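Local coordinates for xyloglucan-specific endo-beta-1,4-glucanase GH12 (Aspergillus niveus, PDB 4NPR), which probably hydrolyses internal beta-1,4-glucosidic linkages of xyloglucan with retention of the anomeric configuration, as a beta-jelly-roll enzyme of glycoside hydrolase family 12, at residues Val181-Val185 with Phe200-Leu204; Ile152-Pro158 with Asn170-Asn176. One frame throughout, in Å; residues are numbered along the deposited sequence.

Contact 1: Val181-Val185 with Phe200-Leu204; sequences VYSFV and FFTYL
Phe200 turns its ring edge onto the face of Phe184. The centroids lie 4.9 Å apart and the planes meet at 73°, an edge-to-face (T-shaped) pair. Phe200 CD1 is the atom that bears on the ring, 3.6 Å above the Phe184 plane and over its centre; the nearest atom to Phe200 CD1 is Phe184 CD2, at 3.7 Å. Tyr203 approaches the same ring from the rim: its CD1 lies near the plane of Phe184, 4.1 Å from Phe184 CZ. Leu204 bridges the two strand aromatics through a single methyl. Its CD2 comes obliquely to Phe184 CZ at 3.8 Å and also sits 4.1 Å from the Tyr182 ring centroid, only 12° off the normal, a CH-pi contact. Leu204 CG stands anti to its carbonyl carbon, and CD2 is the branch turned to the two rings. The touching atoms are all carbon, and no hydrogen bond crosses. Helix 198-207 thus packs on the mixed sheet of the family 12 beta-jelly roll, meeting alternate residues of strand 179-186 at an axis angle of 121° for these segments. Phe200 and Leu204 also touch Val141 and Ile139 of the adjacent strand 137-146.

Contact 2: Ile152-Pro158 with Asn170-Asn176; sequences ISSTGSP and NLYLGPN
Ser153 OG and a water held between loop and strand tie both ends of the turn to Leu173. The water lies 2.6 Å from Ser153 OG. It donates to Ser157 O at 2.8 Å. From Leu173 N it accepts, at 2.9 Å. Ser153 OG also takes a weak bond from Gly156 N. The hydroxyl is anti to the backbone N of Ser153 (chi1 -177°), which places it near the Tyr172 ring plane, beside CD1. Direct backbone pairing is limited to Ser154 N donating to Leu173 O at 3.0 Å; the N-H...O angle is 161°, and the donor stands 25° from the carbonyl plane. Ser153 CA adds a CA-H...O contact to the same oxygen. Within the turn, Thr155 OG1 accepts from Ser157 N, an ST turn.

Pro158 and Tyr172 lie side by side and point the same way, with Pro158 CD 3.7 Å from Tyr172 CE1. Pro158 CA makes a further CA-H...O contact, 3.2 Å from Leu171 O. At the other end, the side chains of Ile152 and Asn176 cross at about a right angle, and Ile152 CD1 rests 3.7 Å from Asn176 ND2. Ile152 CG2 meets the carbonyl oxygens of Gly174 and Pro175. At Gly174 the backbones come close, its CA lying 4.2 Å from Ser153 CA.

The loop follows strand 137-146 and leads to strand 163-164, the outermost neighbour of strand 167-176. It thus lies along the outer edge of strand 167-176 in the mixed sheet of the jelly roll. Across the other edge, that strand pairs with strand 179-186, as in the Tyr172-Ser183 backbone bonding.

Overall arrangement
The two contacts share one region of the mixed sheet, their centres about 11 Å apart. They meet where neighbouring antiparallel strands 167-176 and 179-186 pair: Val181 N lies 2.7 Å from Gly174 O, and Val185 O 2.8 Å from Asn170 N, both probable hydrogen bonds. Leu171 and Leu173 extend this link, since their side chains turn away from the loop of contact 2 and touch Phe184 and Tyr182 of contact 1. Contact 1 is buried, with its centre about 13 Å from the chain centre; contact 2 is a surface contact, at about 16 Å. Contact 2 is complete in sequence before the first residue of contact 1.

Contact 1: Val181-Val185 with Phe200-Leu204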
loop_
_atom_site.group_PDB
_atom_site.type_symbol
_atom_site.label_atom_id
_atom_site.label_comp_id
_atom_site.label_asym_id
_atom_site.label_seq_id
_atom_site.Cartn_x
_atom_site.Cartn_y
_atom_site.Cartn_z
ATOM N N VAL A 181 5.044 11.301 5.519
ATOM C CA VAL A 181 4.447 10.446 4.494
ATOM C C VAL A 181 4.345 11.221 3.214
ATOM O O VAL A 181 3.666 12.232 3.186
ATOM C CB VAL A 181 3.026 9.936 4.904
ATOM C CG1 VAL A 181 2.418 9.043 3.833
ATOM C CG2 VAL A 181 3.091 9.191 6.241
ATOM N N TYR A 182 5.046 10.738 2.184
ATOM C CA TYR A 182 4.842 11.131 0.799
ATOM C C TYR A 182 3.858 10.178 0.160
ATOM O O TYR A 182 4.053 8.981 0.232
ATOM C CB TYR A 182 6.120 11.022 0.029
ATOM C CG TYR A 182 7.141 12.110 0.336
ATOM C CD1 TYR A 182 6.977 13.417 -0.161
ATOM C CD2 TYR A 182 8.271 11.832 1.080
ATOM C CE1 TYR A 182 7.881 14.421 0.143
ATOM C CE2 TYR A 182 9.207 12.824 1.350
ATOM C CZ TYR A 182 8.994 14.111 0.895
ATOM O OH TYR A 182 9.914 15.065 1.192
ATOM N N SER A 183 2.808 10.724 -0.478
ATOM C CA SER A 183 1.791 9.927 -1.158
ATOM C C SER A 183 1.626 10.325 -2.616
ATOM O O SER A 183 1.288 11.461 -2.912
ATOM C CB SER A 183 0.444 10.052 -0.456
ATOM O OG SER A 183 0.468 9.389 0.781
ATOM N N PHE A 184 1.872 9.356 -3.508
ATOM C CA PHE A 184 1.725 9.549 -4.931
ATOM C C PHE A 184 0.348 9.013 -5.243
ATOM O O PHE A 184 0.073 7.845 -5.037
ATOM C CB PHE A 184 2.777 8.757 -5.708
ATOM C CG PHE A 184 4.179 9.248 -5.505
ATOM C CD1 PHE A 184 4.878 8.931 -4.366
ATOM C CD2 PHE A 184 4.809 10.009 -6.476
ATOM C CE1 PHE A 184 6.163 9.386 -4.185
ATOM C CE2 PHE A 184 6.094 10.464 -6.307
ATOM C CZ PHE A 184 6.766 10.151 -5.158
ATOM N N VAL A 185 -0.529 9.872 -5.711
ATOM C CA VAL A 185 -1.888 9.476 -5.970
ATOM C C VAL A 185 -2.152 9.612 -7.457
ATOM O O VAL A 185 -2.122 10.745 -8.012
ATOM C CB VAL A 185 -2.872 10.366 -5.209
ATOM C CG1 VAL A 185 -4.305 9.949 -5.558
ATOM C CG2 VAL A 185 -2.614 10.298 -3.693
ATOM N N PHE A 200 10.102 6.111 -8.007
ATOM C CA PHE A 200 9.593 6.950 -6.933
ATOM C C PHE A 200 10.674 7.467 -5.999
ATOM O O PHE A 200 10.653 8.623 -5.617
ATOM C CB PHE A 200 8.571 6.140 -6.152
ATOM C CG PHE A 200 7.379 5.806 -6.982
ATOM C CD1 PHE A 200 6.455 6.794 -7.286
ATOM C CD2 PHE A 200 7.239 4.570 -7.559
ATOM C CE1 PHE A 200 5.387 6.527 -8.109
ATOM C CE2 PHE A 200 6.181 4.309 -8.403
ATOM C CZ PHE A 200 5.245 5.273 -8.655
ATOM N N PHE A 201 11.629 6.616 -5.645
ATOM C CA PHE A 201 12.807 7.046 -4.883
ATOM C C PHE A 201 13.775 7.918 -5.690
ATOM O O PHE A 201 14.231 8.966 -5.202
ATOM C CB PHE A 201 13.515 5.841 -4.281
ATOM C CG PHE A 201 12.636 5.040 -3.360
ATOM C CD1 PHE A 201 12.327 5.498 -2.101
ATOM C CD2 PHE A 201 12.067 3.828 -3.774
ATOM C CE1 PHE A 201 11.514 4.771 -1.233
ATOM C CE2 PHE A 201 11.258 3.091 -2.916
ATOM C CZ PHE A 201 10.979 3.569 -1.651
ATOM N N THR A 202 14.106 7.512 -6.908
ATOM C CA THR A 202 14.943 8.332 -7.755
ATOM C C THR A 202 14.338 9.746 -7.726
ATOM O O THR A 202 15.031 10.750 -7.552
ATOM C CB THR A 202 14.918 7.812 -9.218
ATOM O OG1 THR A 202 15.248 6.415 -9.292
ATOM C CG2 THR A 202 15.871 8.585 -10.098
ATOM N N TYR A 203 13.017 9.823 -7.873
ATOM C CA TYR A 203 12.351 11.109 -7.959
ATOM C C TYR A 203 12.514 11.975 -6.708
ATOM O O TYR A 203 12.808 13.155 -6.809
ATOM C CB TYR A 203 10.863 10.952 -8.265
ATOM C CG TYR A 203 10.129 12.276 -8.107
ATOM C CD1 TYR A 203 9.568 12.625 -6.895
ATOM C CD2 TYR A 203 10.019 13.192 -9.167
ATOM C CE1 TYR A 203 8.923 13.841 -6.733
ATOM C CE2 TYR A 203 9.363 14.425 -8.994
ATOM C CZ TYR A 203 8.810 14.729 -7.765
ATOM O OH TYR A 203 8.133 15.929 -7.515
ATOM N N LEU A 204 12.305 11.357 -5.547
ATOM C CA LEU A 204 12.365 12.033 -4.256
ATOM C C LEU A 204 13.765 12.448 -3.922
ATOM O O LEU A 204 13.956 13.509 -3.337
ATOM C CB LEU A 204 11.830 11.130 -3.130
ATOM C CG LEU A 204 10.345 10.755 -3.211
ATOM C CD1 LEU A 204 10.035 9.725 -2.159
ATOM C CD2 LEU A 204 9.377 11.943 -3.080
#

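Contact 2: Ile152-Pro158 with Asn170-Asn176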
loop_
_atom_site.group_PDB
_atom_site.type_symbol
_atom_site.label_atom_id
_atom_site.label_comp_id
_atom_site.label_asym_id
_atom_site.label_seq_id
_atom_site.Cartn_x
_atom_site.Cartn_y
_atom_site.Cartn_z
ATOM N N ILE A 152 -2.913 11.589 3.599
ATOM C CA ILE A 152 -2.164 12.423 4.514
ATOM C C ILE A 152 -1.594 13.555 3.688
ATOM O O ILE A 152 -1.002 13.303 2.639
ATOM C CB ILE A 152 -0.962 11.658 5.112
ATOM C CG1 ILE A 152 -1.351 10.247 5.622
ATOM C CG2 ILE A 152 -0.310 12.470 6.210
ATOM C CD1 ILE A 152 -2.365 10.254 6.743
ATOM N N SER A 153 -1.785 14.777 4.173
ATOM C CA SER A 153 -1.328 15.975 3.534
ATOM C C SER A 153 -1.444 17.095 4.562
ATOM O O SER A 153 -2.426 17.203 5.242
ATOM C CB SER A 153 -2.199 16.314 2.308
ATOM O OG SER A 153 -1.705 17.459 1.647
ATOM N N SER A 154 -0.442 17.947 4.667
ATOM C CA SER A 154 -0.592 19.136 5.522
ATOM C C SER A 154 -1.585 20.106 4.948
ATOM O O SER A 154 -2.495 20.510 5.645
ATOM C CB SER A 154 0.736 19.823 5.721
ATOM O OG SER A 154 1.596 18.850 6.286
ATOM N N THR A 155 -1.430 20.471 3.687
ATOM C CA THR A 155 -2.315 21.477 3.105
ATOM C C THR A 155 -3.616 20.890 2.536
ATOM O O THR A 155 -4.506 21.624 2.237
ATOM C CB THR A 155 -1.635 22.198 1.945
ATOM O OG1 THR A 155 -1.498 21.256 0.876
ATOM C CG2 THR A 155 -0.224 22.779 2.358
ATOM N N GLY A 156 -3.725 19.578 2.365
ATOM C CA GLY A 156 -4.778 19.016 1.516
ATOM C C GLY A 156 -4.538 19.092 -0.008
ATOM O O GLY A 156 -5.300 18.494 -0.760
ATOM N N SER A 157 -3.501 19.803 -0.470
ATOM C CA SER A 157 -3.250 20.032 -1.893
ATOM C C SER A 157 -1.968 19.392 -2.289
ATOM O O SER A 157 -1.110 19.225 -1.451
ATOM C CB SER A 157 -3.048 21.517 -2.185
ATOM O OG SER A 157 -4.260 22.196 -2.130
ATOM N N PRO A 158 -1.795 19.096 -3.577
ATOM C CA PRO A 158 -0.503 18.592 -4.043
ATOM C C PRO A 158 0.644 19.543 -3.777
ATOM O O PRO A 158 0.455 20.740 -3.854
ATOM C CB PRO A 158 -0.686 18.469 -5.546
ATOM C CG PRO A 158 -2.165 18.413 -5.811
ATOM C CD PRO A 158 -2.851 19.028 -4.609
ATOM N N ASN A 170 -0.637 13.075 -8.576
ATOM C CA ASN A 170 -0.648 14.161 -7.621
ATOM C C ASN A 170 0.201 13.716 -6.417
ATOM O O ASN A 170 -0.039 12.658 -5.858
ATOM C CB ASN A 170 -2.031 14.437 -7.118
ATOM C CG ASN A 170 -2.924 15.068 -8.153
ATOM O OD1 ASN A 170 -2.504 15.793 -9.033
ATOM N ND2 ASN A 170 -4.197 14.780 -8.031
ATOM N N LEU A 171 1.141 14.544 -5.983
ATOM C CA LEU A 171 2.003 14.207 -4.853
ATOM C C LEU A 171 1.642 15.002 -3.602
ATOM O O LEU A 171 1.595 16.206 -3.640
ATOM C CB LEU A 171 3.476 14.458 -5.198
ATOM C CG LEU A 171 4.445 14.177 -4.016
ATOM C CD1 LEU A 171 4.259 12.748 -3.525
ATOM C CD2 LEU A 171 5.917 14.416 -4.362
ATOM N N TYR A 172 1.500 14.294 -2.484
ATOM C CA TYR A 172 1.159 14.848 -1.206
ATOM C C TYR A 172 2.228 14.578 -0.172
ATOM O O TYR A 172 2.893 13.548 -0.204
ATOM C CB TYR A 172 -0.145 14.213 -0.743
ATOM C CG TYR A 172 -1.241 14.493 -1.704
ATOM C CD1 TYR A 172 -1.972 15.660 -1.604
ATOM C CD2 TYR A 172 -1.491 13.642 -2.742
ATOM C CE1 TYR A 172 -2.959 15.973 -2.508
ATOM C CE2 TYR A 172 -2.461 13.929 -3.670
ATOM C CZ TYR A 172 -3.218 15.094 -3.560
ATOM O OH TYR A 172 -4.211 15.395 -4.532
ATOM N N LEU A 173 2.346 15.481 0.786
ATOM C CA LEU A 173 3.228 15.289 1.907
ATOM C C LEU A 173 2.610 15.731 3.231
ATOM O O LEU A 173 2.029 16.810 3.340
ATOM C CB LEU A 173 4.494 16.082 1.665
ATOM C CG LEU A 173 5.524 16.227 2.803
ATOM C CD1 LEU A 173 6.055 14.860 3.189
ATOM C CD2 LEU A 173 6.626 17.148 2.311
ATOM N N GLY A 174 2.793 14.927 4.260
ATOM C CA GLY A 174 2.309 15.280 5.592
ATOM C C GLY A 174 2.827 14.304 6.612
ATOM O O GLY A 174 3.258 13.210 6.265
ATOM N N PRO A 175 2.797 14.687 7.876
ATOM C CA PRO A 175 3.184 13.753 8.921
ATOM C C PRO A 175 2.025 12.859 9.388
ATOM O O PRO A 175 0.860 13.264 9.309
ATOM C CB PRO A 175 3.571 14.690 10.067
ATOM C CG PRO A 175 2.611 15.854 9.901
ATOM C CD PRO A 175 2.529 16.038 8.403
ATOM N N ASN A 176 2.362 11.670 9.891
ATOM C CA ASN A 176 1.413 10.772 10.536
ATOM C C ASN A 176 2.248 9.865 11.402
ATOM O O ASN A 176 3.416 9.559 11.071
ATOM C CB ASN A 176 0.656 9.975 9.495
ATOM C CG ASN A 176 -0.530 9.199 10.046
ATOM O OD1 ASN A 176 -1.113 9.528 11.069
ATOM N ND2 ASN A 176 -0.890 8.135 9.338
HETATM O O HOH W 1 0.425 17.628 0.242
#